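Local structure of XRE-family like protein (Pseudomonas syringae pv. tomato, 3F6W) at residues A[13-16]-A[17-21]. The protein probably binds DNA as a transcriptional regulator of the XRE family, through a helix-turn-helix domain. Residues are numbered along the deposited sequence; the frame is centred on the assembly and turned at random.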
loop_
_atom_site.group_PDB
_atom_site.type_symbol
_atom_site.label_atom_id
_atom_site.label_comp_id
_atom_site.label_asym_id
_atom_site.label_seq_id
_atom_site.Cartn_x
_atom_site.Cartn_y
_atom_site.Cartn_z
ATOM N N GLN A 13 -1.502 7.414 0.556
ATOM C CA GLN A 13 -0.252 8.162 0.582
ATOM C C GLN A 13 0.289 8.375 -0.829
ATOM O O GLN A 13 0.826 9.448 -1.130
ATOM C CB GLN A 13 0.777 7.489 1.488
ATOM C CG GLN A 13 0.418 7.574 2.969
ATOM C CD GLN A 13 0.659 8.953 3.559
ATOM O OE1 GLN A 13 -0.182 9.488 4.282
ATOM N NE2 GLN A 13 1.814 9.533 3.253
ATOM N N ALA A 14 0.120 7.375 -1.691
ATOM C CA ALA A 14 0.537 7.480 -3.087
ATOM C C ALA A 14 -0.260 8.566 -3.797
ATOM O O ALA A 14 0.294 9.359 -4.562
ATOM C CB ALA A 14 0.383 6.113 -3.813
ATOM N N LEU A 15 -1.563 8.624 -3.532
ATOM C CA LEU A 15 -2.368 9.722 -4.059
ATOM C C LEU A 15 -1.845 11.090 -3.602
ATOM O O LEU A 15 -1.741 12.018 -4.412
ATOM C CB LEU A 15 -3.845 9.555 -3.689
ATOM C CG LEU A 15 -4.782 10.566 -4.342
ATOM C CD1 LEU A 15 -4.640 10.494 -5.855
ATOM C CD2 LEU A 15 -6.217 10.289 -3.922
ATOM N N LEU A 16 -1.507 11.229 -2.321
ATOM C CA LEU A 16 -0.923 12.500 -1.868
ATOM C C LEU A 16 0.397 12.814 -2.597
ATOM O O LEU A 16 0.667 13.969 -2.947
ATOM C CB LEU A 16 -0.692 12.511 -0.358
ATOM C CG LEU A 16 -1.928 12.474 0.556
ATOM C CD1 LEU A 16 -1.481 12.610 2.010
ATOM C CD2 LEU A 16 -2.943 13.562 0.171
ATOM N N ASP A 17 1.220 11.791 -2.790
ATOM C CA ASP A 17 2.487 11.916 -3.526
ATOM C C ASP A 17 2.207 12.474 -4.922
ATOM O O ASP A 17 2.842 13.443 -5.366
ATOM C CB ASP A 17 3.154 10.526 -3.596
ATOM C CG ASP A 17 4.618 10.562 -4.052
ATOM O OD1 ASP A 17 5.223 11.661 -4.117
ATOM O OD2 ASP A 17 5.173 9.456 -4.326
ATOM N N LEU A 18 1.242 11.876 -5.615
ATOM C CA LEU A 18 0.869 12.345 -6.949
ATOM C C LEU A 18 0.339 13.761 -6.942
ATOM O O LEU A 18 0.612 14.531 -7.870
ATOM C CB LEU A 18 -0.153 11.410 -7.606
ATOM C CG LEU A 18 0.387 10.006 -7.919
ATOM C CD1 LEU A 18 -0.758 9.050 -8.245
ATOM C CD2 LEU A 18 1.420 10.054 -9.054
ATOM N N LEU A 19 -0.418 14.116 -5.907
ATOM C CA LEU A 19 -1.005 15.453 -5.856
ATOM C C LEU A 19 0.061 16.503 -5.618
ATOM O O LEU A 19 -0.022 17.616 -6.150
ATOM C CB LEU A 19 -2.047 15.568 -4.743
ATOM C CG LEU A 19 -3.421 14.969 -5.013
ATOM C CD1 LEU A 19 -4.249 14.984 -3.741
ATOM C CD2 LEU A 19 -4.124 15.742 -6.118
ATOM N N LEU A 20 1.045 16.159 -4.797
ATOM C CA LEU A 20 2.143 17.080 -4.536
ATOM C C LEU A 20 2.953 17.257 -5.818
ATOM O O LEU A 20 3.295 18.376 -6.196
ATOM C CB LEU A 20 3.025 16.573 -3.395
ATOM C CG LEU A 20 4.278 17.377 -3.056
ATOM C CD1 LEU A 20 3.902 18.815 -2.691
ATOM C CD2 LEU A 20 5.018 16.711 -1.905
ATOM N N GLU A 21 3.252 16.150 -6.495
ATOM C CA GLU A 21 3.917 16.240 -7.794
ATOM C C GLU A 21 3.157 17.188 -8.726
ATOM O O GLU A 21 3.754 18.026 -9.415
ATOM C CB GLU A 21 3.982 14.860 -8.431
ATOM C CG GLU A 21 4.730 14.793 -9.746
ATOM C CD GLU A 21 5.006 13.345 -10.118
ATOM O OE1 GLU A 21 4.060 12.668 -10.561
ATOM O OE2 GLU A 21 6.148 12.882 -9.940
#
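Leu19 stands one turn beyond Leu15 and Leu16 on the same helix, and its CD1 branch meets both: it lies 4.4 Å from Leu16 CD2 and 4.5 Å from Leu15 CG. At these grazing van der Waals distances the leucine-leucine contact is slight; the tight approaches are the amide-carbonyl bonds and the side-chain carbons lying close to carbonyl oxygens. Four successive i to i+4 hydrogen bonds join the two segments, the amides of Asp17, Leu18, Leu19 and Leu20 each donating to the carbonyl four residues earlier. The straightest is Leu18 N to Ala14 O, at 2.9 Å with an N-H...O angle of 165°; the most bent, Leu19 N to Leu15 O, still has 148°. Leu18 and Leu19 share one side-chain posture: with CG anti to the carbonyl carbon, each chain leans back along the helix over the preceding turn. This places Leu18 CG 3.4 Å from Ala14 O, and Leu19 CG equally near Leu15 O.

The turn belongs to helix 3-26, the long first helix of an all-helical fold assigned to the helix-turn-helix XRE family. On its buried face Leu19 packs against Phe59, Phe62 and Cys63 of helix 56-66, while Leu73 of helix 70-78 touches Leu15, Leu18 and Leu19.

Asp17 has CG anti to the backbone N (chi1 -167°); its CB sits tightly, 3.2 Å from Ala14 O, but its carboxylate turns from the preceding turn to outside partners. There OD2 accepts a hydrogen bond from Asn2 N of the second subunit, and OD1 is hydrogen-bonded to a BTB molecule, probably from the crystallisation liquor. The loose side is at Leu20, which is exposed and brings only CB near the earlier turn, 3.5 Å from Leu16 O.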